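PDB 5J3U: protein Kinase A from Toxoplasma gondii, which binds cAMP at two sites and, as in its family, probably keeps the protein kinase A catalytic subunit inhibited until the nucleotide arrives. Local coordinates for residues 23-28 with 120-125; 31-36 with 112-117; 179-184 with 221-226; 189-194 with 198-203. All coordinates share one frame; numbering follows the deposited sequence.

Contact 1. Residues 23-28 with 120-125; sequences NSLDEK and NAIVKD
Leu25 reaches across to Ile122 and Val123 with both of its methyl branches, the sole residue of 23-28 to do so. CD2 rests against the backbone of helix 116-138, 3.6 Å from Ile122 O, the close point of the contact. CD1 lies 4.3 Å from Val123 CG2 and 4.5 Å from Ile122 CG2. CG is set beside the backbone N and opposite the carbonyl carbon (chi1 -65°), which carries the two methyls forward onto the helix. Here the helix makes a wider, pi-type turn at 120-123. The two apolar side chains offered to Leu25 come from adjacent residues, Ile122 pointing toward the loop and Val123 at its flank. Phe22 and Val33 also pack on Val123; Leu25 and Val123 are buried, Ile122 partly exposed.

The other side is loose. Asp26, Glu27 and Lys28 turn to the surface, and the charged end of Asp26 caps the following helix by accepting from Asp29 N. Only 116 Å² is buried in all. Residues 23-26 belong to the linker between helix 6-18 and helix 27-36, as in the N3A motif of cyclic nucleotide-binding domains. Packing without a direct hydrogen bond sets no strict directional demand, which would be compatible with adjustment between this N3A-like region and helix 116-138.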
# COMPACT_ATOMS: atom_id res chain seq x y z
N ASN A 23 2.02 -4.67 5.89
CA ASN A 23 2.95 -4.96 4.81
C ASN A 23 4.38 -5.17 5.25
O ASN A 23 5.09 -5.85 4.57
CB ASN A 23 2.85 -3.79 3.78
CG ASN A 23 3.77 -3.94 2.61
OD1 ASN A 23 4.82 -3.33 2.54
ND2 ASN A 23 3.38 -4.77 1.67
N SER A 24 4.79 -4.59 6.37
CA SER A 24 6.14 -4.72 6.88
C SER A 24 6.36 -5.98 7.73
O SER A 24 7.54 -6.26 8.08
CB SER A 24 6.55 -3.52 7.71
OG SER A 24 5.99 -3.53 8.99
N LEU A 25 5.33 -6.77 8.01
CA LEU A 25 5.52 -7.94 8.86
C LEU A 25 6.33 -9.02 8.17
O LEU A 25 6.09 -9.33 6.98
CB LEU A 25 4.19 -8.49 9.36
CG LEU A 25 3.44 -7.53 10.29
CD1 LEU A 25 2.09 -8.15 10.65
CD2 LEU A 25 4.18 -7.13 11.57
N ASP A 26 7.25 -9.62 8.91
CA ASP A 26 7.87 -10.90 8.44
C ASP A 26 6.83 -12.04 8.37
O ASP A 26 5.70 -11.90 8.87
CB ASP A 26 9.14 -11.27 9.17
CG ASP A 26 8.93 -11.72 10.57
OD1 ASP A 26 7.91 -12.37 10.88
OD2 ASP A 26 9.84 -11.40 11.39
N GLU A 27 7.18 -13.10 7.64
CA GLU A 27 6.20 -14.08 7.23
C GLU A 27 5.63 -14.85 8.43
O GLU A 27 4.42 -15.15 8.46
CB GLU A 27 6.71 -15.00 6.14
CG GLU A 27 7.76 -15.96 6.61
CD GLU A 27 8.28 -16.87 5.53
OE1 GLU A 27 7.92 -16.69 4.35
OE2 GLU A 27 9.05 -17.77 5.90
N LYS A 28 6.47 -15.04 9.45
CA LYS A 28 5.95 -15.68 10.64
C LYS A 28 4.99 -14.82 11.44
O LYS A 28 3.99 -15.35 11.92
CB LYS A 28 7.06 -16.25 11.49
CG LYS A 28 7.77 -17.44 10.82
CD LYS A 28 8.40 -18.33 11.88
CE LYS A 28 9.25 -19.47 11.32
NZ LYS A 28 9.55 -20.48 12.42
N ASN A 120 -1.99 -5.09 19.08
CA ASN A 120 -1.00 -4.46 19.96
C ASN A 120 0.25 -5.22 20.09
O ASN A 120 1.32 -4.64 20.01
CB ASN A 120 -1.56 -4.15 21.37
CG ASN A 120 -2.51 -2.97 21.36
OD1 ASN A 120 -2.61 -2.24 20.37
ND2 ASN A 120 -3.23 -2.80 22.45
N ALA A 121 0.16 -6.53 20.26
CA ALA A 121 1.35 -7.37 20.44
C ALA A 121 2.24 -7.52 19.19
O ALA A 121 3.45 -7.48 19.29
CB ALA A 121 0.92 -8.75 20.92
N ILE A 122 1.63 -7.71 18.02
CA ILE A 122 2.36 -8.14 16.81
C ILE A 122 2.53 -7.02 15.77
O ILE A 122 3.58 -6.97 15.12
CB ILE A 122 1.64 -9.29 16.10
CG1 ILE A 122 1.36 -10.46 17.07
CG2 ILE A 122 2.39 -9.75 14.84
CD1 ILE A 122 2.62 -11.17 17.55
N VAL A 123 1.52 -6.16 15.63
CA VAL A 123 1.43 -5.21 14.51
C VAL A 123 1.75 -3.74 14.81
O VAL A 123 2.39 -3.10 14.00
CB VAL A 123 0.04 -5.21 13.88
CG1 VAL A 123 0.09 -4.53 12.50
CG2 VAL A 123 -0.49 -6.60 13.69
N LYS A 124 1.29 -3.24 15.94
CA LYS A 124 1.14 -1.78 16.17
C LYS A 124 2.50 -1.06 16.12
O LYS A 124 2.66 -0.09 15.37
CB LYS A 124 0.43 -1.52 17.49
CG LYS A 124 0.21 -0.04 17.75
CD LYS A 124 -0.57 0.23 19.02
CE LYS A 124 -0.59 1.72 19.28
NZ LYS A 124 -1.78 2.08 20.09
N ASP A 125 3.46 -1.54 16.90
CA ASP A 125 4.82 -0.97 16.90
C ASP A 125 5.50 -1.08 15.55
O ASP A 125 6.09 -0.08 15.10
CB ASP A 125 5.66 -1.61 18.03
CG ASP A 125 5.16 -1.21 19.45
OD1 ASP A 125 4.33 -0.28 19.58
OD2 ASP A 125 5.60 -1.83 20.46

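Contact 2. Residues 31-36 with 112-117; sequences NTVILA and WELGRD
Ala36 and Leu114 touch without a ring between them: the indole of Trp112, the large flat group here, stays at least 6.1 Å from residues 31-36. It packs on Leu12 of helix 6-18, and its NE1 bonds to Gln62. Glu113 points its CB away from the helix, and its OE1 makes a long, weak ion pair with Lys40. Water 1 bridges the two segments, donating to Ala36 O at 2.9 Å and accepting from Gly115 N at 2.8 Å.

Direct packing falls to Leu114. Its CD1 meets Ala36 CB at 4.0 Å, and its CD2 meets Val33 CG1 at the same distance, with the Val33 and Leu114 side chains crossing at about a right angle. The CG of Leu114 stands opposite its own backbone N (chi1 -178°), which swings the branched end toward the helix although the bond to CB runs past it. This is the seam of a cyclic nucleotide-binding domain where the helical part lies against the beta barrel: the axes of 31-36 and 112-115 come within 8.5 Å and are inclined at 105°. Phe22 and Met37 also pack on Leu114, and Leu58 of the adjoining strand 57-61 touches it too. Just beyond, Gly115 occupies the N-cap position of helix 116-138, where Arg116 forms a salt bridge with Glu56.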
# COMPACT_ATOMS: atom_id res chain seq x y z
N ASN A 31 1.85 -14.84 9.67
CA ASN A 31 1.18 -16.11 10.01
C ASN A 31 0.47 -16.09 11.39
O ASN A 31 -0.64 -16.60 11.51
CB ASN A 31 2.12 -17.28 9.85
CG ASN A 31 1.43 -18.59 10.08
OD1 ASN A 31 1.56 -19.22 11.15
ND2 ASN A 31 0.67 -19.02 9.10
N THR A 32 1.09 -15.53 12.39
CA THR A 32 0.49 -15.33 13.70
C THR A 32 -0.75 -14.44 13.71
O THR A 32 -1.78 -14.78 14.28
CB THR A 32 1.55 -14.75 14.60
OG1 THR A 32 2.57 -15.73 14.70
CG2 THR A 32 1.07 -14.37 16.00
N VAL A 33 -0.68 -13.33 12.98
CA VAL A 33 -1.89 -12.51 12.72
C VAL A 33 -2.97 -13.34 12.03
O VAL A 33 -4.12 -13.32 12.47
CB VAL A 33 -1.57 -11.24 11.87
CG1 VAL A 33 -2.86 -10.53 11.52
CG2 VAL A 33 -0.61 -10.31 12.59
N ILE A 34 -2.63 -14.10 11.01
CA ILE A 34 -3.59 -14.95 10.32
C ILE A 34 -4.23 -15.93 11.32
O ILE A 34 -5.46 -16.07 11.35
CB ILE A 34 -2.97 -15.67 9.10
CG1 ILE A 34 -2.68 -14.62 8.00
CG2 ILE A 34 -3.87 -16.77 8.54
CD1 ILE A 34 -1.83 -15.17 6.86
N LEU A 35 -3.40 -16.50 12.19
CA LEU A 35 -3.95 -17.47 13.20
C LEU A 35 -5.01 -16.79 14.08
O LEU A 35 -6.05 -17.39 14.38
CB LEU A 35 -2.84 -18.00 14.08
CG LEU A 35 -3.24 -19.08 15.11
CD1 LEU A 35 -3.84 -20.29 14.43
CD2 LEU A 35 -2.07 -19.47 15.96
N ALA A 36 -4.70 -15.57 14.49
CA ALA A 36 -5.57 -14.78 15.37
C ALA A 36 -6.85 -14.29 14.72
O ALA A 36 -7.83 -14.05 15.41
CB ALA A 36 -4.81 -13.64 15.99
N TRP A 112 -12.56 -10.43 7.87
CA TRP A 112 -11.73 -11.09 8.83
C TRP A 112 -11.46 -10.09 9.91
O TRP A 112 -11.11 -8.96 9.64
CB TRP A 112 -10.43 -11.54 8.21
CG TRP A 112 -10.64 -12.54 7.15
CD1 TRP A 112 -10.80 -12.33 5.82
CD2 TRP A 112 -10.79 -13.94 7.36
NE1 TRP A 112 -11.03 -13.52 5.17
CE2 TRP A 112 -11.00 -14.53 6.10
CE3 TRP A 112 -10.73 -14.75 8.50
CZ2 TRP A 112 -11.13 -15.91 5.94
CZ3 TRP A 112 -10.86 -16.10 8.33
CH2 TRP A 112 -11.09 -16.66 7.06
N GLU A 113 -11.64 -10.52 11.12
CA GLU A 113 -11.57 -9.68 12.30
C GLU A 113 -10.29 -9.96 13.12
O GLU A 113 -9.98 -11.12 13.37
CB GLU A 113 -12.82 -9.99 13.15
CG GLU A 113 -12.85 -9.28 14.50
CD GLU A 113 -14.10 -9.58 15.32
OE1 GLU A 113 -15.16 -9.79 14.73
OE2 GLU A 113 -13.99 -9.61 16.56
N LEU A 114 -9.59 -8.91 13.55
CA LEU A 114 -8.41 -9.00 14.38
C LEU A 114 -8.62 -8.26 15.68
O LEU A 114 -8.95 -7.03 15.68
CB LEU A 114 -7.19 -8.37 13.67
CG LEU A 114 -5.85 -8.44 14.43
CD1 LEU A 114 -5.36 -9.87 14.64
CD2 LEU A 114 -4.77 -7.69 13.67
N GLY A 115 -8.38 -8.94 16.79
CA GLY A 115 -8.52 -8.31 18.11
C GLY A 115 -7.42 -7.33 18.48
O GLY A 115 -6.29 -7.39 17.97
N ARG A 116 -7.79 -6.38 19.31
CA ARG A 116 -6.89 -5.34 19.78
C ARG A 116 -5.62 -5.90 20.44
O ARG A 116 -4.53 -5.35 20.25
CB ARG A 116 -7.63 -4.42 20.76
CG ARG A 116 -6.73 -3.41 21.45
CD ARG A 116 -7.49 -2.59 22.47
NE ARG A 116 -8.35 -1.58 21.86
CZ ARG A 116 -7.97 -0.36 21.45
NH1 ARG A 116 -6.69 0.02 21.52
NH2 ARG A 116 -8.88 0.49 20.95
N ASP A 117 -5.75 -6.96 21.24
CA ASP A 117 -4.58 -7.49 21.94
C ASP A 117 -3.54 -8.03 20.95
O ASP A 117 -2.33 -7.75 21.07
CB ASP A 117 -4.95 -8.53 23.01
CG ASP A 117 -5.65 -7.90 24.24
OD1 ASP A 117 -5.54 -6.67 24.50
OD2 ASP A 117 -6.31 -8.68 24.96
O HOH W 1 -8.05 -11.74 17.08

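Contact 3. Residues 179-184 with 221-226; sequences VFYIVE and EPRAAN. With CMP (adenosine-3',5'-cyclic-monophosphate), chain B.
Arg223 spans the space between Val179 and the cyclic phosphate of the bound cAMP, and both of its terminal nitrogens have acceptors. NH2 donates to Val179 O at 2.9 Å, with an N-H...O angle of 161°; it lies in the carbonyl plane on a lone pair, and the oxygen is only 6° out of the guanidinium plane. A second, weak bond to the same oxygen comes from NH1 (3.3 Å). The main duty of NH1 is the phosphate: it reaches CMP O1P at 2.9 Å, again at the guanidinium edge, and it also bonds to Gly213 O. The remaining reach of NH2 goes to water 2, which accepts from it at 2.9 Å and is also bonded to Tyr181 OH at 2.7 Å. Tyr181 adds its ring edge, with CE2 3.7 Å from NH2, the two planes 43° apart. A bend at chi2 folds the arginine chain so that CD passes close to the phosphate before the guanidinium turns its edge to the strand carbonyl.

The other exocyclic oxygen, O2P, is taken by Ala224 N at 2.8 Å. This is the phosphate-binding cassette of a cyclic nucleotide-binding domain, completed by Gly213, Glu214 and Ala216. Bonds to Val179 O, Gly213 O and a water orient the guanidinium, which would be expected to offset the phosphate charge within this buried site.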
# COMPACT_ATOMS: atom_id res chain seq x y z
N VAL A 179 2.71 1.06 -11.06
CA VAL A 179 3.47 1.26 -9.77
C VAL A 179 4.67 2.18 -10.01
O VAL A 179 5.42 2.02 -11.00
CB VAL A 179 3.97 -0.06 -9.19
CG1 VAL A 179 4.75 0.17 -7.86
CG2 VAL A 179 2.82 -1.01 -8.98
N PHE A 180 4.86 3.13 -9.10
CA PHE A 180 6.04 4.02 -9.07
C PHE A 180 6.95 3.49 -7.97
O PHE A 180 6.44 3.11 -6.92
CB PHE A 180 5.57 5.45 -8.77
CG PHE A 180 6.67 6.46 -8.54
CD1 PHE A 180 7.55 6.80 -9.53
CD2 PHE A 180 6.82 7.06 -7.29
CE1 PHE A 180 8.52 7.76 -9.34
CE2 PHE A 180 7.75 8.05 -7.10
CZ PHE A 180 8.62 8.41 -8.09
N TYR A 181 8.26 3.42 -8.24
CA TYR A 181 9.26 2.87 -7.35
C TYR A 181 10.36 3.86 -6.93
O TYR A 181 10.76 4.74 -7.69
CB TYR A 181 9.94 1.68 -8.04
CG TYR A 181 9.05 0.53 -8.40
CD1 TYR A 181 8.75 -0.45 -7.48
CD2 TYR A 181 8.50 0.44 -9.67
CE1 TYR A 181 7.93 -1.53 -7.83
CE2 TYR A 181 7.66 -0.59 -10.01
CZ TYR A 181 7.39 -1.58 -9.11
OH TYR A 181 6.59 -2.64 -9.43
N ILE A 182 10.76 3.80 -5.67
CA ILE A 182 11.92 4.50 -5.18
C ILE A 182 12.81 3.45 -4.46
O ILE A 182 12.34 2.63 -3.65
CB ILE A 182 11.56 5.60 -4.19
CG1 ILE A 182 10.33 6.42 -4.67
CG2 ILE A 182 12.79 6.44 -3.98
CD1 ILE A 182 9.78 7.38 -3.61
N VAL A 183 14.10 3.44 -4.78
CA VAL A 183 14.97 2.47 -4.23
C VAL A 183 15.26 2.93 -2.79
O VAL A 183 15.81 4.02 -2.58
CB VAL A 183 16.32 2.40 -4.98
CG1 VAL A 183 17.24 1.42 -4.32
CG2 VAL A 183 16.13 1.99 -6.47
N GLU A 184 14.95 2.09 -1.84
CA GLU A 184 15.29 2.37 -0.41
C GLU A 184 16.74 2.01 -0.09
O GLU A 184 17.43 2.76 0.61
CB GLU A 184 14.38 1.56 0.51
CG GLU A 184 12.91 1.84 0.38
CD GLU A 184 12.02 1.01 1.33
OE1 GLU A 184 12.35 1.03 2.57
OE2 GLU A 184 11.01 0.40 0.86
N GLU A 221 1.41 4.77 -20.85
CA GLU A 221 2.03 3.93 -21.87
C GLU A 221 2.60 2.68 -21.20
O GLU A 221 2.83 2.64 -19.96
CB GLU A 221 3.18 4.66 -22.53
CG GLU A 221 2.80 5.82 -23.40
CD GLU A 221 3.97 6.38 -24.16
OE1 GLU A 221 5.12 5.97 -23.92
OE2 GLU A 221 3.77 7.23 -25.03
N PRO A 222 2.95 1.66 -22.00
CA PRO A 222 3.61 0.51 -21.40
C PRO A 222 4.97 0.93 -20.90
O PRO A 222 5.51 1.92 -21.38
CB PRO A 222 3.84 -0.46 -22.60
CG PRO A 222 2.79 -0.06 -23.58
CD PRO A 222 2.58 1.44 -23.42
N ARG A 223 5.51 0.13 -20.02
CA ARG A 223 6.86 0.35 -19.51
C ARG A 223 7.85 0.54 -20.65
O ARG A 223 7.87 -0.28 -21.62
CB ARG A 223 7.30 -0.86 -18.70
CG ARG A 223 6.54 -1.17 -17.40
CD ARG A 223 6.55 0.02 -16.42
NE ARG A 223 6.06 -0.40 -15.12
CZ ARG A 223 5.87 0.43 -14.09
NH1 ARG A 223 6.14 1.71 -14.22
NH2 ARG A 223 5.40 -0.06 -12.95
N ALA A 224 8.67 1.57 -20.56
CA ALA A 224 9.64 1.95 -21.60
C ALA A 224 11.04 1.25 -21.49
O ALA A 224 11.88 1.38 -22.41
CB ALA A 224 9.79 3.46 -21.67
N ALA A 225 11.25 0.50 -20.42
CA ALA A 225 12.53 -0.18 -20.16
C ALA A 225 12.30 -1.29 -19.14
O ALA A 225 11.24 -1.32 -18.48
CB ALA A 225 13.55 0.83 -19.66
N ASN A 226 13.25 -2.22 -19.06
CA ASN A 226 13.37 -3.15 -17.99
C ASN A 226 14.07 -2.46 -16.84
O ASN A 226 14.96 -1.64 -17.09
CB ASN A 226 14.20 -4.36 -18.37
CG ASN A 226 13.68 -5.02 -19.61
OD1 ASN A 226 12.54 -5.52 -19.59
ND2 ASN A 226 14.46 -4.98 -20.71
P CMP B . 8.61 3.30 -17.00
O1P CMP B . 7.37 3.39 -16.20
O2P CMP B . 8.50 3.43 -18.52
O5' CMP B . 9.30 1.90 -16.65
C5' CMP B . 10.65 1.70 -17.10
C4' CMP B . 11.45 2.80 -16.39
O4' CMP B . 12.85 2.85 -16.71
C3' CMP B . 11.00 4.16 -16.86
O3' CMP B . 9.66 4.39 -16.41
C2' CMP B . 12.06 5.08 -16.31
O2' CMP B . 11.85 5.35 -14.90
C1' CMP B . 13.27 4.15 -16.38
N9 CMP B . 14.21 4.55 -17.38
C8 CMP B . 15.54 4.61 -17.15
N7 CMP B . 16.22 4.97 -18.30
C5 CMP B . 15.30 5.11 -19.28
C6 CMP B . 15.31 5.49 -20.73
N6 CMP B . 16.47 5.77 -21.39
N1 CMP B . 14.11 5.52 -21.33
C2 CMP B . 12.91 5.22 -20.75
N3 CMP B . 12.85 4.88 -19.42
C4 CMP B . 13.97 4.84 -18.67
O HOH W 2 5.15 -2.70 -11.77

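Contact 4. Residues 189-194 with 198-203; sequences VATKSF and QPPIEV. With CMP (adenosine-3',5'-cyclic-monophosphate), chain B.
Residues 189-194 and 198-203 run back against each other as the arms of a beta hairpin. The short strand segments approach to 4.3 Å and lie at 128°, well twisted from strictly antiparallel. Lys192 and Ile201 form a hydrogen-bonded pair, Lys192 N giving to Ile201 O and Ile201 N to Lys192 O, both at 2.9 Å; in the latter the donor sits above the carbonyl plane. Thr191 and Glu202 make the neighbouring non-hydrogen-bonded pair, and Val203 N reaches Ala190 O at 2.8 Å in a nearly straight bond (176°). Toward the loop, Ser193 OG donates to Gln198 O at 2.7 Å, while water 3 joins Phe194 N to Pro199 O.

Among the side chains, the ring of Phe194 presents its edge to the second strand: CE1 meets Ile201 CG1 at 3.7 Å, the two side chains about perpendicular, and lies close to Val203 CG1 near the ring plane. Lys192 CG covers part of one Phe194 face. Lys192, with CG anti to its N (chi1 -180°) and extended beyond, passes beneath the N1 edge of the adenine, and its NZ makes only a weak bond to CMP N1, 3.5 Å away. Ala190 CB and Val203 CG2 touch each other and lie under the same face of the adenine, CG2 coming within 3.7 Å of CMP N7. The hairpin thus supplies an apolar wall to the adenine end of the pocket.

Strand 201-206 is outermost in its four-stranded sheet, whereas strand 187-192 is inner and pairs on its other side with strand 226-229, where Thr191 OG1 accepts from Asn226 ND2.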
# COMPACT_ATOMS: atom_id res chain seq x y z
N VAL A 189 19.47 -1.86 -12.35
CA VAL A 189 19.84 -1.35 -13.64
C VAL A 189 18.61 -1.30 -14.57
O VAL A 189 17.76 -2.18 -14.51
CB VAL A 189 20.96 -2.18 -14.31
CG1 VAL A 189 22.22 -2.08 -13.41
CG2 VAL A 189 20.55 -3.64 -14.47
N ALA A 190 18.53 -0.25 -15.35
CA ALA A 190 17.54 -0.13 -16.43
C ALA A 190 18.22 -0.58 -17.71
O ALA A 190 19.32 -0.07 -18.06
CB ALA A 190 17.10 1.29 -16.56
N THR A 191 17.53 -1.43 -18.45
CA THR A 191 17.99 -1.83 -19.80
C THR A 191 16.83 -1.58 -20.73
O THR A 191 15.65 -1.78 -20.35
CB THR A 191 18.46 -3.29 -19.84
OG1 THR A 191 17.37 -4.21 -19.74
CG2 THR A 191 19.40 -3.60 -18.72
N LYS A 192 17.13 -1.20 -21.97
CA LYS A 192 16.14 -0.81 -22.91
C LYS A 192 16.49 -1.31 -24.30
O LYS A 192 17.61 -1.04 -24.76
CB LYS A 192 16.07 0.71 -22.94
CG LYS A 192 15.04 1.31 -23.90
CD LYS A 192 14.86 2.81 -23.63
CE LYS A 192 13.73 3.39 -24.46
NZ LYS A 192 13.96 4.82 -24.73
N SER A 193 15.51 -1.96 -24.92
CA SER A 193 15.55 -2.28 -26.39
C SER A 193 15.08 -1.05 -27.13
O SER A 193 13.95 -0.54 -26.90
CB SER A 193 14.67 -3.48 -26.73
OG SER A 193 14.35 -3.49 -28.12
N PHE A 194 15.93 -0.52 -28.00
CA PHE A 194 15.60 0.64 -28.82
C PHE A 194 14.78 0.35 -30.10
O PHE A 194 14.46 1.25 -30.83
CB PHE A 194 16.87 1.45 -29.13
CG PHE A 194 17.35 2.21 -27.92
CD1 PHE A 194 18.11 1.57 -26.97
CD2 PHE A 194 16.93 3.49 -27.69
CE1 PHE A 194 18.51 2.24 -25.81
CE2 PHE A 194 17.31 4.16 -26.53
CZ PHE A 194 18.11 3.53 -25.60
N GLN A 198 15.99 -5.61 -31.50
CA GLN A 198 17.23 -5.11 -30.92
C GLN A 198 17.26 -5.54 -29.45
O GLN A 198 16.28 -5.34 -28.73
CB GLN A 198 17.29 -3.62 -31.02
CG GLN A 198 17.28 -3.09 -32.43
CD GLN A 198 17.21 -1.61 -32.50
OE1 GLN A 198 16.34 -1.06 -33.17
NE2 GLN A 198 18.11 -0.95 -31.85
N PRO A 199 18.34 -6.18 -29.02
CA PRO A 199 18.43 -6.60 -27.64
C PRO A 199 18.51 -5.38 -26.74
O PRO A 199 19.00 -4.34 -27.14
CB PRO A 199 19.76 -7.37 -27.58
CG PRO A 199 20.56 -6.76 -28.69
CD PRO A 199 19.54 -6.64 -29.78
N PRO A 200 18.06 -5.51 -25.51
CA PRO A 200 18.16 -4.33 -24.64
C PRO A 200 19.60 -4.01 -24.26
O PRO A 200 20.41 -4.93 -24.16
CB PRO A 200 17.36 -4.73 -23.41
CG PRO A 200 17.18 -6.17 -23.49
CD PRO A 200 17.38 -6.65 -24.89
N ILE A 201 19.89 -2.75 -24.05
CA ILE A 201 21.20 -2.32 -23.59
C ILE A 201 21.05 -1.56 -22.28
O ILE A 201 19.99 -0.95 -22.05
CB ILE A 201 21.91 -1.46 -24.64
CG1 ILE A 201 21.16 -0.20 -24.94
CG2 ILE A 201 22.10 -2.30 -25.92
CD1 ILE A 201 22.00 0.85 -25.64
N GLU A 202 22.06 -1.62 -21.45
CA GLU A 202 22.00 -0.91 -20.18
C GLU A 202 21.97 0.56 -20.45
O GLU A 202 22.77 1.04 -21.22
CB GLU A 202 23.15 -1.28 -19.26
CG GLU A 202 23.09 -0.48 -17.97
CD GLU A 202 24.27 -0.73 -17.07
OE1 GLU A 202 24.66 -1.92 -16.91
OE2 GLU A 202 24.80 0.28 -16.55
N VAL A 203 21.05 1.28 -19.80
CA VAL A 203 20.85 2.70 -19.97
C VAL A 203 20.90 3.52 -18.67
O VAL A 203 20.94 4.76 -18.72
CB VAL A 203 19.56 3.03 -20.74
CG1 VAL A 203 19.65 2.47 -22.15
CG2 VAL A 203 18.31 2.47 -20.08
P CMP B . 8.61 3.30 -17.00
O1P CMP B . 7.37 3.39 -16.20
O2P CMP B . 8.50 3.43 -18.52
O5' CMP B . 9.30 1.90 -16.65
C5' CMP B . 10.65 1.70 -17.10
C4' CMP B . 11.45 2.80 -16.39
O4' CMP B . 12.85 2.85 -16.71
C3' CMP B . 11.00 4.16 -16.86
O3' CMP B . 9.66 4.39 -16.41
C2' CMP B . 12.06 5.08 -16.31
O2' CMP B . 11.85 5.35 -14.90
C1' CMP B . 13.27 4.15 -16.38
N9 CMP B . 14.21 4.55 -17.38
C8 CMP B . 15.54 4.61 -17.15
N7 CMP B . 16.22 4.97 -18.30
C5 CMP B . 15.30 5.11 -19.28
C6 CMP B . 15.31 5.49 -20.73
N6 CMP B . 16.47 5.77 -21.39
N1 CMP B . 14.11 5.52 -21.33
C2 CMP B . 12.91 5.22 -20.75
N3 CMP B . 12.85 4.88 -19.42
C4 CMP B . 13.97 4.84 -18.67
O HOH W 3 18.54 -1.79 -28.22

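Overall arrangement
Contacts 1 and 2 belong to the first cyclic nucleotide-binding domain, contacts 3 and 4 to the second. Within each pair one contact is enclosed by the other: contact 2 falls between the halves of contact 1, and contact 4 between those of contact 3. The first pair closes before the second opens. Contacts 1 and 2 share helices 27-36 and 116-138; their centres are 10 Å apart, and Val33 CG2 packs 3.8 Å from Ile122 CG2. Contacts 3 and 4 lie 14 Å apart around one cAMP, serving its phosphate and adenine ends. Between contacts 2 and 4 the centres are 45 Å apart. The repeated domain thus appears once through its helical seams and once through its nucleotide site.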